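Local coordinates for protein aspergillopepsin-2 heavy chain (Aspergillus niger var. macrosporus, PDB 1Y43) that forms the heavy chain of a fungal acid endopeptidase of the G1 (glutamic peptidase) family, which hydrolyses proteins together with a second chain, at residues V27-E32 with T36-W41; V109-S114 with V119-F124; T130-T135 with V141-A146; T159-S164 with V168-V173; Y42-D47 with G98-T103. One frame throughout, in Å; residues are numbered along the deposited sequence.

How the contacts relate
All five contacts lie in series along the chain; none nests in or crosses another. From the N terminus, contact 1 closes the tight hairpin of 27-32 with 36-41. The same strand, 35-45, then runs into contact 5, whose 98-103 partner closes a long loop that holds strand 50-52 and the three-stranded sheet 62-69, 74-81, 86-92. Contact 2 closes the next hairpin and belongs to the same sheet as contact 1, where Asp28 packs on Phe112. The chain then enters the five-stranded antiparallel sheet, with contact 3 at its 139-141 edge and contact 4 in its last hairpin. Pro143 joins these two, and Phe124 and Asp123 of contact 2 pack on Val170 and Tyr172 of contact 4.

Contact 1 of 5, residues V27-E32 with T36-W41; sequences VDFCYE and TSYDAW. With SO4 (sulfate ion), chain E; SO4 (sulfate ion), chain D.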
# COMPACT_ATOMS: atom_id res chain seq x y z
N VAL B 27 -2.48 -3.09 -4.82
CA VAL B 27 -3.47 -4.03 -5.30
C VAL B 27 -4.68 -4.07 -4.39
O VAL B 27 -4.54 -3.96 -3.17
CB VAL B 27 -2.85 -5.46 -5.31
CG1 VAL B 27 -3.91 -6.49 -5.65
CG2 VAL B 27 -1.69 -5.52 -6.30
N ASP B 28 -5.87 -4.16 -4.98
CA ASP B 28 -7.13 -4.28 -4.23
C ASP B 28 -7.56 -5.73 -4.30
O ASP B 28 -7.34 -6.40 -5.32
CB ASP B 28 -8.26 -3.46 -4.87
CG ASP B 28 -8.19 -1.98 -4.57
OD1 ASP B 28 -7.36 -1.55 -3.77
OD2 ASP B 28 -9.00 -1.23 -5.14
N PHE B 29 -8.12 -6.25 -3.22
CA PHE B 29 -8.65 -7.62 -3.22
C PHE B 29 -10.06 -7.54 -2.67
O PHE B 29 -10.27 -7.00 -1.59
CB PHE B 29 -7.84 -8.63 -2.39
CG PHE B 29 -6.75 -8.04 -1.55
CD1 PHE B 29 -5.49 -7.82 -2.09
CD2 PHE B 29 -6.97 -7.75 -0.20
CE1 PHE B 29 -4.45 -7.31 -1.30
CE2 PHE B 29 -5.95 -7.25 0.60
CZ PHE B 29 -4.69 -7.03 0.05
N CYS B 30 -11.02 -8.01 -3.45
CA CYS B 30 -12.42 -7.99 -3.04
C CYS B 30 -13.08 -9.35 -3.09
O CYS B 30 -12.75 -10.18 -3.93
CB CYS B 30 -13.21 -7.02 -3.89
SG CYS B 30 -12.70 -5.28 -3.77
N TYR B 31 -14.05 -9.53 -2.20
CA TYR B 31 -14.82 -10.75 -2.09
C TYR B 31 -16.31 -10.42 -2.10
O TYR B 31 -16.75 -9.49 -1.43
CB TYR B 31 -14.51 -11.46 -0.77
CG TYR B 31 -15.47 -12.60 -0.52
CD1 TYR B 31 -15.33 -13.79 -1.23
CD2 TYR B 31 -16.57 -12.45 0.32
CE1 TYR B 31 -16.28 -14.80 -1.11
CE2 TYR B 31 -17.53 -13.47 0.44
CZ TYR B 31 -17.37 -14.64 -0.28
OH TYR B 31 -18.29 -15.66 -0.20
N GLU B 32 -17.07 -11.23 -2.83
CA GLU B 32 -18.51 -11.06 -2.89
C GLU B 32 -19.15 -12.36 -3.35
O GLU B 32 -18.83 -12.86 -4.41
CB GLU B 32 -18.88 -9.93 -3.85
CG GLU B 32 -20.33 -9.56 -3.79
CD GLU B 32 -20.91 -9.25 -5.15
OE1 GLU B 32 -20.36 -8.37 -5.84
OE2 GLU B 32 -21.93 -9.88 -5.51
N THR B 36 -14.11 -13.66 -6.17
CA THR B 36 -13.09 -12.68 -5.78
C THR B 36 -12.73 -11.83 -6.98
O THR B 36 -12.90 -12.25 -8.13
CB THR B 36 -11.79 -13.35 -5.27
OG1 THR B 36 -11.24 -14.16 -6.31
CG2 THR B 36 -12.04 -14.18 -4.03
N SER B 37 -12.24 -10.63 -6.71
CA SER B 37 -11.83 -9.70 -7.75
C SER B 37 -10.53 -9.05 -7.29
O SER B 37 -10.42 -8.66 -6.12
CB SER B 37 -12.91 -8.63 -7.95
OG SER B 37 -12.70 -7.95 -9.17
N TYR B 38 -9.52 -8.98 -8.17
CA TYR B 38 -8.22 -8.39 -7.85
C TYR B 38 -7.83 -7.40 -8.94
O TYR B 38 -8.09 -7.64 -10.11
CB TYR B 38 -7.12 -9.47 -7.82
CG TYR B 38 -7.29 -10.54 -6.77
CD1 TYR B 38 -6.90 -10.32 -5.45
CD2 TYR B 38 -7.83 -11.79 -7.10
CE1 TYR B 38 -7.05 -11.31 -4.48
CE2 TYR B 38 -7.99 -12.79 -6.13
CZ TYR B 38 -7.60 -12.54 -4.82
OH TYR B 38 -7.74 -13.50 -3.84
N ASP B 39 -7.20 -6.29 -8.56
CA ASP B 39 -6.75 -5.32 -9.54
C ASP B 39 -5.53 -4.55 -9.03
O ASP B 39 -5.32 -4.46 -7.82
CB ASP B 39 -7.89 -4.37 -9.96
CG ASP B 39 -8.08 -3.19 -9.02
OD1 ASP B 39 -7.68 -3.25 -7.84
OD2 ASP B 39 -8.64 -2.16 -9.48
N ALA B 40 -4.72 -4.04 -9.94
CA ALA B 40 -3.55 -3.25 -9.57
C ALA B 40 -3.86 -1.81 -9.95
O ALA B 40 -4.53 -1.56 -10.96
CB ALA B 40 -2.31 -3.76 -10.30
N TRP B 41 -3.34 -0.86 -9.19
CA TRP B 41 -3.62 0.55 -9.44
C TRP B 41 -2.48 1.46 -8.99
O TRP B 41 -1.57 1.02 -8.28
CB TRP B 41 -4.89 0.95 -8.66
CG TRP B 41 -4.83 0.59 -7.18
CD1 TRP B 41 -5.27 -0.58 -6.61
CD2 TRP B 41 -4.21 1.35 -6.13
NE1 TRP B 41 -4.94 -0.60 -5.26
CE2 TRP B 41 -4.30 0.57 -4.95
CE3 TRP B 41 -3.59 2.60 -6.07
CZ2 TRP B 41 -3.78 1.00 -3.72
CZ3 TRP B 41 -3.07 3.03 -4.85
CH2 TRP B 41 -3.17 2.23 -3.69
S SO4 E . -12.10 -4.11 -7.48
O1 SO4 E . -12.29 -4.55 -8.92
O2 SO4 E . -13.36 -4.40 -6.71
O3 SO4 E . -10.95 -4.90 -6.88
O4 SO4 E . -11.81 -2.64 -7.42
S SO4 D . -20.97 -13.87 2.48
O1 SO4 D . -20.25 -14.77 1.49
O2 SO4 D . -22.33 -13.49 1.94
O3 SO4 D . -21.11 -14.61 3.78
O4 SO4 D . -20.17 -12.60 2.68
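The hairpin of strands 22-32 and 35-45 pairs Val27 to Tyr31 with Ala40 to Thr36, in antiparallel order with axes 4.6 Å apart. Two hydrogen-bonded pairs set the register, Asp28 with Asp39 and Cys30 with Ser37; the straightest bond of the four runs from Cys30 N to Ser37 O (2.8 Å, N-H...O 166°). On one face lie Val27, Phe29, Tyr31, Thr36, Tyr38 and Ala40. There Tyr38 swings across to its neighbour, its ring carbon CE1 3.5 Å from Phe29 CB, while Phe29 CG nearly eclipses its backbone N (chi1 8°) and its ring turns away; Tyr38 OH is held by a backbone atom of the second chain.

The other face carries Asp28, Cys30, Ser37 and Asp39. Asp28 and Asp39 run alongside each other, carboxylate planes 34° apart, and Asp28 OD2 is 3.6 Å from Asp39 OD1. Such like charges, with Asp51 near Asp39 OD2, would probably favour protonation of at least one acid. Trp41 reaches back across Asp28, at about a right angle to it. A sulfate ion sits on this face, its O2 3.1 Å from Cys30 SG, which is disulfide-bonded to Cys6. A second, like the first probably from the crystallisation liquor, accepts a bond from Tyr31 OH at its O1 (2.7 Å). The two-faced alternation is that of an antiparallel beta hairpin within the sandwich fold of this peptidase family.

Contact 2 of 5, residues V109-S114 with V119-F124; sequences VEDFES and VAFADF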
# COMPACT_ATOMS: atom_id res chain seq x y z
N VAL B 109 -1.86 -1.76 4.58
CA VAL B 109 -3.05 -2.52 4.21
C VAL B 109 -4.15 -1.53 4.64
O VAL B 109 -4.22 -1.11 5.81
CB VAL B 109 -3.17 -3.87 4.94
CG1 VAL B 109 -4.53 -4.49 4.65
CG2 VAL B 109 -2.08 -4.82 4.46
N GLU B 110 -4.99 -1.14 3.70
CA GLU B 110 -6.01 -0.13 3.97
C GLU B 110 -7.45 -0.52 3.73
O GLU B 110 -7.76 -1.37 2.88
CB GLU B 110 -5.69 1.10 3.12
CG GLU B 110 -6.75 2.20 3.16
CD GLU B 110 -6.40 3.42 2.31
OE1 GLU B 110 -5.30 3.49 1.74
OE2 GLU B 110 -7.24 4.33 2.23
N ASP B 111 -8.33 0.09 4.52
CA ASP B 111 -9.77 -0.06 4.35
C ASP B 111 -10.07 1.26 3.63
O ASP B 111 -10.13 2.32 4.25
CB ASP B 111 -10.49 -0.13 5.70
CG ASP B 111 -11.99 -0.36 5.54
OD1 ASP B 111 -12.46 -0.44 4.39
OD2 ASP B 111 -12.70 -0.46 6.56
N PHE B 112 -10.18 1.21 2.30
CA PHE B 112 -10.40 2.42 1.51
C PHE B 112 -11.83 2.97 1.49
O PHE B 112 -12.79 2.26 1.79
CB PHE B 112 -9.85 2.22 0.09
CG PHE B 112 -10.44 1.05 -0.65
CD1 PHE B 112 -11.61 1.22 -1.39
CD2 PHE B 112 -9.82 -0.20 -0.65
CE1 PHE B 112 -12.14 0.16 -2.13
CE2 PHE B 112 -10.34 -1.26 -1.38
CZ PHE B 112 -11.51 -1.08 -2.13
N GLU B 113 -11.97 4.25 1.15
CA GLU B 113 -13.29 4.88 1.08
C GLU B 113 -14.01 4.43 -0.17
O GLU B 113 -13.40 4.32 -1.24
CB GLU B 113 -13.16 6.40 0.99
CG GLU B 113 -12.32 7.01 2.06
CD GLU B 113 -11.45 8.13 1.52
OE1 GLU B 113 -11.19 8.14 0.29
OE2 GLU B 113 -11.01 8.98 2.33
N SER B 114 -15.31 4.18 -0.04
CA SER B 114 -16.13 3.78 -1.18
C SER B 114 -17.57 4.00 -0.78
O SER B 114 -18.03 3.45 0.22
CB SER B 114 -15.90 2.31 -1.56
OG SER B 114 -16.53 2.01 -2.80
N VAL B 119 -15.17 1.06 2.65
CA VAL B 119 -15.68 -0.19 2.12
C VAL B 119 -15.69 -1.25 3.25
O VAL B 119 -14.88 -1.18 4.18
CB VAL B 119 -14.81 -0.67 0.91
CG1 VAL B 119 -13.42 -1.10 1.36
CG2 VAL B 119 -15.51 -1.76 0.13
N ALA B 120 -16.65 -2.16 3.22
CA ALA B 120 -16.72 -3.22 4.23
C ALA B 120 -15.37 -3.90 4.12
O ALA B 120 -14.91 -4.23 3.01
CB ALA B 120 -17.85 -4.19 3.91
N PHE B 121 -14.72 -4.08 5.26
CA PHE B 121 -13.37 -4.63 5.34
C PHE B 121 -13.28 -6.16 5.25
O PHE B 121 -13.81 -6.88 6.08
CB PHE B 121 -12.73 -4.12 6.62
CG PHE B 121 -11.24 -4.14 6.61
CD1 PHE B 121 -10.52 -3.68 5.51
CD2 PHE B 121 -10.56 -4.58 7.73
CE1 PHE B 121 -9.11 -3.67 5.54
CE2 PHE B 121 -9.17 -4.57 7.78
CZ PHE B 121 -8.44 -4.11 6.68
N ALA B 122 -12.56 -6.64 4.23
CA ALA B 122 -12.40 -8.07 4.00
C ALA B 122 -11.43 -8.77 4.96
O ALA B 122 -10.48 -8.16 5.46
CB ALA B 122 -11.93 -8.31 2.56
N ASP B 123 -11.70 -10.04 5.24
CA ASP B 123 -10.80 -10.85 6.06
C ASP B 123 -9.81 -11.42 5.04
O ASP B 123 -10.14 -12.31 4.25
CB ASP B 123 -11.54 -11.99 6.75
CG ASP B 123 -10.62 -12.87 7.60
OD1 ASP B 123 -9.38 -12.76 7.49
OD2 ASP B 123 -11.15 -13.67 8.39
N PHE B 124 -8.60 -10.86 5.03
CA PHE B 124 -7.55 -11.27 4.10
C PHE B 124 -6.55 -12.25 4.72
O PHE B 124 -5.52 -12.55 4.12
CB PHE B 124 -6.79 -10.02 3.60
CG PHE B 124 -6.35 -9.11 4.72
CD1 PHE B 124 -5.16 -9.34 5.41
CD2 PHE B 124 -7.14 -8.04 5.12
CE1 PHE B 124 -4.78 -8.53 6.48
CE2 PHE B 124 -6.76 -7.23 6.19
CZ PHE B 124 -5.59 -7.47 6.86
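The ring of Phe112 carries Val119 CG1 on one face, over its centre and 3.8 Å above the plane, in a CH-pi contact that joins the two arms of the 104-114/117-121 beta hairpin. Val119 CG1 gets there because it stands between its own backbone N and carbonyl carbon (chi1 69°). The Phe121 ring takes Glu110 O at its edge, 3.8 Å from CE1, with Val109 CG1 also near the ring plane. Asp111 CB packs 3.6 Å from Phe121 CD1, and the carboxylate lies only 24° from the plane of that ring. Phe121 CE2 in turn meets Phe124 in plane at its edge, while Val109 CG1 packs off-centre against the Phe124 ring, 4.2 Å from its centroid.

Beyond these apolar layers the Asp111 carboxylate reaches Val119. Asp111 OD1 comes within 2.5 Å of Val119 O; OD2 is bonded by Gln153 NE2. Val109 and Glu110 also pair with a strand of the second chain, so the sheet continues past this hairpin. The one backbone hydrogen bond between the two segments runs from Val119 N to Phe112 O, 2.8 Å long and almost straight at 173°.

Contact 3 of 5, residues T130-T135 with V141-A146; sequences TNAEAT and VGPSDA
Pro143 meets Ala132 through its ring carbon CD, which faces Ala132 O at 3.4 Å with the Ala132 methyl beyond. Traced from CB, the same ring touches Val168 with CB, brings Pro143 CG to 3.5 Å from Ser164 O, and ends at that CD. One proline thus touches both strand 126-136 and the 156-163/168-172 hairpin, at the point where the chain leaves the short antiparallel pairing of strands 126-136 and 139-141. Trp107 packs on both Ala132 and Pro143. Ala132 O, buried by this contact, has no hydrogen-bond partner in the model, so the proline ring covers a carbonyl without supplying a donor.

The pairing itself is confined to Ala134 and Val141, a hydrogen-bonded antiparallel pair. Ala134 N donates to Val141 O (2.9 Å, 169°) and Val141 N returns the bond to Ala134 O (2.8 Å, 163°). Val141 chi1, -61° for CG1, leaves CG2 between the backbone N and the carbonyl carbon; Val141 CG2 leans over this pair, 3.7 Å from Ala134 O, with the Ala134 methyl next to it. On the other side of strand 126-136, Glu133, Ala134 and Thr135 pair with a strand of the second chain, which extends the sheet.

After Gly142 the backbone parts from its neighbour and folds into a type I turn over Pro143 to Ala146, closed by Ala146 N bonding to Pro143 O at 2.9 Å.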
# COMPACT_ATOMS: atom_id res chain seq x y z
N THR B 130 7.74 -8.49 2.28
CA THR B 130 9.12 -8.89 2.50
C THR B 130 9.96 -7.96 1.64
O THR B 130 9.44 -7.27 0.77
CB THR B 130 9.39 -10.35 2.10
OG1 THR B 130 9.05 -10.54 0.72
CG2 THR B 130 8.59 -11.30 2.99
N ASN B 131 11.27 -7.97 1.89
CA ASN B 131 12.19 -7.10 1.16
C ASN B 131 11.63 -5.67 1.22
O ASN B 131 11.59 -4.94 0.22
CB ASN B 131 12.36 -7.59 -0.29
CG ASN B 131 13.06 -8.94 -0.37
OD1 ASN B 131 14.16 -9.12 0.14
ND2 ASN B 131 12.41 -9.90 -1.00
N ALA B 132 11.15 -5.31 2.41
CA ALA B 132 10.57 -4.00 2.69
C ALA B 132 11.70 -3.01 2.92
O ALA B 132 12.31 -3.01 3.99
CB ALA B 132 9.67 -4.09 3.91
N GLU B 133 11.96 -2.18 1.92
CA GLU B 133 13.06 -1.22 1.97
C GLU B 133 12.68 0.15 1.45
O GLU B 133 11.92 0.27 0.48
CB GLU B 133 14.23 -1.75 1.13
CG GLU B 133 14.79 -3.09 1.61
CD GLU B 133 15.89 -3.65 0.72
OE1 GLU B 133 16.29 -2.98 -0.26
OE2 GLU B 133 16.38 -4.77 1.01
N ALA B 134 13.21 1.18 2.11
CA ALA B 134 13.00 2.58 1.70
C ALA B 134 14.39 3.17 1.47
O ALA B 134 15.34 2.80 2.15
CB ALA B 134 12.27 3.35 2.81
N THR B 135 14.51 4.08 0.51
CA THR B 135 15.80 4.71 0.22
C THR B 135 15.71 6.18 0.57
O THR B 135 14.81 6.88 0.12
CB THR B 135 16.18 4.53 -1.25
OG1 THR B 135 16.16 3.13 -1.56
CG2 THR B 135 17.57 5.08 -1.53
N VAL B 141 16.98 1.64 4.17
CA VAL B 141 16.60 1.35 5.55
C VAL B 141 15.35 0.49 5.54
O VAL B 141 14.54 0.56 4.61
CB VAL B 141 16.27 2.64 6.37
CG1 VAL B 141 17.49 3.56 6.46
CG2 VAL B 141 15.09 3.38 5.75
N GLY B 142 15.24 -0.34 6.56
CA GLY B 142 14.09 -1.22 6.70
C GLY B 142 13.06 -0.62 7.64
O GLY B 142 13.21 0.51 8.12
N PRO B 143 12.02 -1.39 7.98
CA PRO B 143 10.95 -0.92 8.88
C PRO B 143 11.15 -1.04 10.40
O PRO B 143 10.23 -0.74 11.16
CB PRO B 143 9.74 -1.73 8.40
CG PRO B 143 10.35 -3.04 7.99
CD PRO B 143 11.65 -2.65 7.31
N SER B 144 12.35 -1.42 10.84
CA SER B 144 12.65 -1.61 12.26
C SER B 144 12.15 -0.50 13.19
O SER B 144 11.48 -0.76 14.20
CB SER B 144 14.17 -1.77 12.48
OG SER B 144 14.66 -2.96 11.86
N ASP B 145 12.46 0.75 12.83
CA ASP B 145 12.10 1.90 13.65
C ASP B 145 10.82 2.60 13.22
O ASP B 145 10.52 3.72 13.67
CB ASP B 145 13.25 2.92 13.65
CG ASP B 145 14.53 2.36 14.24
OD1 ASP B 145 14.47 1.68 15.26
OD2 ASP B 145 15.60 2.62 13.67
N ALA B 146 10.04 1.93 12.38
CA ALA B 146 8.80 2.50 11.88
C ALA B 146 7.70 2.56 12.93
O ALA B 146 7.72 1.82 13.92
CB ALA B 146 8.30 1.70 10.67

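Contact 4 of 5, residues T159-S164 with V168-V173; sequences TETSVS and VTVTYV
Glu160 O is gripped twice: Thr171 N donates to it across the strands at 2.9 Å, and a water donates to it at 3.1 Å. That water also bonds Thr171 OG1 and Ser162 OG, the latter at 3.2 Å, so it bridges both strands on the outer, hydroxyl-rich face. Thr171 OG1 has a further partner in Ser126 OG. In the neighbouring pair, Ser162 with Thr169, the straightest bond runs from Thr169 N to Ser162 O (2.8 Å, 178°).

On the opposite face Thr159, Thr161, Val168 and Val170 interdigitate. Val170 CG2 lies 3.7 Å from Thr161 OG1, and Val170 CG1 is 4.0 Å from Thr159 CB. Both threonine hydroxyls bond Asp150. At the C terminus the Val173 side chain crosses that of Glu160 at about a right angle, CG2 3.5 Å from Glu160 CG; Val173 CG1 is anti to its N (chi1 180°), which puts CG2 over Glu160. Two-bond pairs alternating with non-hydrogen-bonded ones, strand directions 163° apart, mark a twisted antiparallel beta hairpin.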
# COMPACT_ATOMS: atom_id res chain seq x y z
N THR B 159 -7.05 -5.30 13.03
CA THR B 159 -5.75 -5.77 12.59
C THR B 159 -4.71 -5.77 13.70
O THR B 159 -4.86 -5.07 14.71
CB THR B 159 -5.15 -4.89 11.43
OG1 THR B 159 -4.91 -3.56 11.90
CG2 THR B 159 -6.08 -4.83 10.23
N GLU B 160 -3.67 -6.57 13.50
CA GLU B 160 -2.53 -6.66 14.39
C GLU B 160 -1.31 -6.63 13.46
O GLU B 160 -1.19 -7.45 12.55
CB GLU B 160 -2.54 -7.95 15.21
CG GLU B 160 -3.47 -7.90 16.41
CD GLU B 160 -3.62 -9.26 17.10
OE1 GLU B 160 -2.83 -10.19 16.77
OE2 GLU B 160 -4.53 -9.40 17.96
N THR B 161 -0.41 -5.69 13.69
CA THR B 161 0.76 -5.53 12.85
C THR B 161 2.05 -5.79 13.61
O THR B 161 2.17 -5.42 14.77
CB THR B 161 0.78 -4.10 12.24
OG1 THR B 161 -0.35 -3.95 11.37
CG2 THR B 161 2.06 -3.85 11.45
N SER B 162 2.98 -6.47 12.95
CA SER B 162 4.29 -6.75 13.54
C SER B 162 5.34 -6.45 12.46
O SER B 162 5.09 -6.63 11.26
CB SER B 162 4.38 -8.21 14.02
OG SER B 162 4.12 -9.13 12.99
N VAL B 163 6.49 -5.93 12.89
CA VAL B 163 7.55 -5.61 11.95
C VAL B 163 8.84 -6.31 12.36
O VAL B 163 8.98 -6.74 13.51
CB VAL B 163 7.80 -4.07 11.85
CG1 VAL B 163 6.53 -3.35 11.43
CG2 VAL B 163 8.31 -3.52 13.16
N SER B 164 9.72 -6.51 11.39
CA SER B 164 11.02 -7.11 11.66
C SER B 164 12.02 -6.16 10.99
O SER B 164 11.64 -5.05 10.56
CB SER B 164 11.10 -8.53 11.07
OG SER B 164 11.25 -8.51 9.65
N VAL B 168 7.09 -6.54 7.13
CA VAL B 168 5.94 -5.99 7.83
C VAL B 168 4.82 -7.01 7.64
O VAL B 168 4.52 -7.38 6.50
CB VAL B 168 5.50 -4.65 7.20
CG1 VAL B 168 4.29 -4.08 7.95
CG2 VAL B 168 6.64 -3.65 7.20
N THR B 169 4.20 -7.47 8.72
CA THR B 169 3.11 -8.42 8.63
C THR B 169 1.85 -7.82 9.24
O THR B 169 1.90 -7.31 10.36
CB THR B 169 3.44 -9.75 9.38
OG1 THR B 169 4.56 -10.39 8.76
CG2 THR B 169 2.24 -10.69 9.37
N VAL B 170 0.77 -7.82 8.48
CA VAL B 170 -0.52 -7.31 8.95
C VAL B 170 -1.47 -8.49 8.96
O VAL B 170 -1.67 -9.15 7.94
CB VAL B 170 -1.11 -6.21 8.00
CG1 VAL B 170 -2.46 -5.72 8.54
CG2 VAL B 170 -0.14 -5.06 7.85
N THR B 171 -2.04 -8.77 10.13
CA THR B 171 -2.96 -9.89 10.28
C THR B 171 -4.37 -9.40 10.62
O THR B 171 -4.55 -8.46 11.41
CB THR B 171 -2.50 -10.83 11.40
OG1 THR B 171 -1.16 -11.24 11.15
CG2 THR B 171 -3.41 -12.04 11.45
N TYR B 172 -5.36 -9.99 9.97
CA TYR B 172 -6.74 -9.62 10.22
C TYR B 172 -7.20 -10.24 11.55
O TYR B 172 -6.91 -11.40 11.84
CB TYR B 172 -7.64 -10.08 9.07
CG TYR B 172 -9.10 -9.76 9.28
CD1 TYR B 172 -9.63 -8.55 8.85
CD2 TYR B 172 -9.95 -10.65 9.94
CE1 TYR B 172 -10.96 -8.22 9.08
CE2 TYR B 172 -11.28 -10.35 10.17
CZ TYR B 172 -11.78 -9.12 9.73
OH TYR B 172 -13.10 -8.79 9.94
N VAL B 173 -7.89 -9.43 12.35
CA VAL B 173 -8.41 -9.83 13.65
C VAL B 173 -9.94 -9.74 13.59
O VAL B 173 -10.46 -8.66 13.21
CB VAL B 173 -7.91 -8.85 14.77
CG1 VAL B 173 -8.43 -9.25 16.10
CG2 VAL B 173 -6.41 -8.78 14.80
OXT VAL B 173 -10.62 -10.73 13.92
O HOH W 1 0.96 -9.65 12.84

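Contact 5 of 5, residues Y42-D47 with G98-T103; sequences YEWYPD and GDLCET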
# COMPACT_ATOMS: atom_id res chain seq x y z
N TYR B 42 -2.53 2.73 -9.42
CA TYR B 42 -1.54 3.72 -9.01
C TYR B 42 -2.29 5.00 -8.69
O TYR B 42 -3.42 5.20 -9.16
CB TYR B 42 -0.50 4.01 -10.11
CG TYR B 42 -1.09 4.58 -11.39
CD1 TYR B 42 -1.33 5.95 -11.53
CD2 TYR B 42 -1.41 3.73 -12.45
CE1 TYR B 42 -1.89 6.45 -12.70
CE2 TYR B 42 -1.96 4.21 -13.62
CZ TYR B 42 -2.20 5.58 -13.74
OH TYR B 42 -2.75 6.06 -14.90
N GLU B 43 -1.68 5.87 -7.91
CA GLU B 43 -2.31 7.13 -7.56
C GLU B 43 -1.32 8.14 -7.03
O GLU B 43 -0.40 7.79 -6.28
CB GLU B 43 -3.39 6.91 -6.48
CG GLU B 43 -4.01 8.22 -5.97
CD GLU B 43 -5.29 8.02 -5.16
OE1 GLU B 43 -5.53 6.90 -4.64
OE2 GLU B 43 -6.07 8.99 -5.08
N TRP B 44 -1.45 9.37 -7.49
CA TRP B 44 -0.65 10.45 -6.97
C TRP B 44 -1.70 11.40 -6.38
O TRP B 44 -2.23 12.28 -7.06
CB TRP B 44 0.18 11.16 -8.06
CG TRP B 44 1.17 12.16 -7.49
CD1 TRP B 44 0.90 13.21 -6.63
CD2 TRP B 44 2.58 12.19 -7.70
NE1 TRP B 44 2.05 13.87 -6.30
CE2 TRP B 44 3.10 13.26 -6.94
CE3 TRP B 44 3.47 11.40 -8.45
CZ2 TRP B 44 4.47 13.57 -6.92
CZ3 TRP B 44 4.82 11.71 -8.43
CH2 TRP B 44 5.31 12.78 -7.66
N TYR B 45 -2.09 11.12 -5.14
CA TYR B 45 -3.08 11.92 -4.43
C TYR B 45 -2.60 13.37 -4.44
O TYR B 45 -1.42 13.62 -4.22
CB TYR B 45 -3.20 11.37 -3.00
CG TYR B 45 -4.10 12.16 -2.09
CD1 TYR B 45 -3.62 13.27 -1.39
CD2 TYR B 45 -5.44 11.80 -1.93
CE1 TYR B 45 -4.45 14.00 -0.53
CE2 TYR B 45 -6.28 12.52 -1.08
CZ TYR B 45 -5.79 13.63 -0.39
OH TYR B 45 -6.62 14.36 0.44
N PRO B 46 -3.52 14.35 -4.55
CA PRO B 46 -4.98 14.30 -4.66
C PRO B 46 -5.66 13.92 -5.97
O PRO B 46 -6.88 14.05 -6.08
CB PRO B 46 -5.40 15.69 -4.19
CG PRO B 46 -4.36 16.54 -4.77
CD PRO B 46 -3.07 15.76 -4.49
N ASP B 47 -4.90 13.49 -6.98
CA ASP B 47 -5.53 13.04 -8.22
C ASP B 47 -6.17 11.68 -7.89
O ASP B 47 -5.90 11.08 -6.84
CB ASP B 47 -4.46 12.87 -9.31
CG ASP B 47 -5.04 12.78 -10.72
OD1 ASP B 47 -6.28 12.76 -10.91
OD2 ASP B 47 -4.23 12.72 -11.67
N GLY B 98 -0.04 17.65 -6.58
CA GLY B 98 0.49 17.88 -5.25
C GLY B 98 1.97 17.58 -5.11
O GLY B 98 2.50 16.65 -5.73
N ASP B 99 2.65 18.37 -4.29
CA ASP B 99 4.08 18.20 -4.06
C ASP B 99 4.35 17.30 -2.88
O ASP B 99 3.74 17.45 -1.83
CB ASP B 99 4.76 19.55 -3.79
CG ASP B 99 4.85 20.42 -5.01
OD1 ASP B 99 4.71 19.90 -6.15
OD2 ASP B 99 5.05 21.64 -4.85
N LEU B 100 5.29 16.39 -3.05
CA LEU B 100 5.68 15.49 -1.98
C LEU B 100 6.57 16.24 -0.99
O LEU B 100 7.19 17.24 -1.34
CB LEU B 100 6.52 14.35 -2.55
CG LEU B 100 5.83 13.39 -3.51
CD1 LEU B 100 6.87 12.42 -4.07
CD2 LEU B 100 4.73 12.66 -2.76
N CYS B 101 6.58 15.79 0.26
CA CYS B 101 7.47 16.36 1.28
C CYS B 101 8.65 15.39 1.41
O CYS B 101 9.72 15.77 1.86
CB CYS B 101 6.82 16.41 2.66
SG CYS B 101 5.21 17.21 2.78
N GLU B 102 8.40 14.12 1.07
CA GLU B 102 9.37 13.04 1.16
C GLU B 102 9.74 12.74 2.62
O GLU B 102 10.86 12.35 2.94
CB GLU B 102 10.60 13.32 0.29
CG GLU B 102 10.25 13.40 -1.18
CD GLU B 102 11.44 13.61 -2.10
OE1 GLU B 102 12.56 13.90 -1.63
OE2 GLU B 102 11.24 13.46 -3.32
N THR B 103 8.74 12.87 3.50
CA THR B 103 8.93 12.63 4.92
C THR B 103 8.35 11.32 5.44
O THR B 103 8.62 10.94 6.57
CB THR B 103 8.40 13.81 5.78
OG1 THR B 103 7.02 14.04 5.48
CG2 THR B 103 9.20 15.09 5.48
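Trp44 and Leu100 form the tight, buried part of this contact, with Gly98 beside them; Pro46 forms its loose outer margin. The indole NE1 of Trp44 donates to Gly98 O at 2.9 Å, but the bond is bent, 141° at the hydrogen, and the acceptor stands 25° out of the ring plane. Next to it, Leu100 CG packs 3.7 Å from Trp44 CZ2, and its CD1 branch reaches CH2 of the same ring at 3.9 Å. The ring extends toward the loop because CG is anti to the Trp44 backbone N (chi1 -172°). Phe92 meets the indole edge-to-face, and Ala69 and Asp14 pack on Leu100.

At the exposed side the approach is wider: Pro46 CD comes no closer than 4.1 Å to Gly98 N. Pro46 packs within its own segment. Its peptide bond is cis, its CB lies over the face of the Tyr45 ring, 4.0 Å above the plane, and Asp47 N bonds to Trp44 O at 2.9 Å. Farther along the loop, Asp14 accepts backbone bonds from Cys101, Glu102 and Thr103, while Cys101 is disulfide-bonded to Cys18. The contact thus docks the loop 98-103 on a strand end that finishes in a cis-proline type VI beta turn.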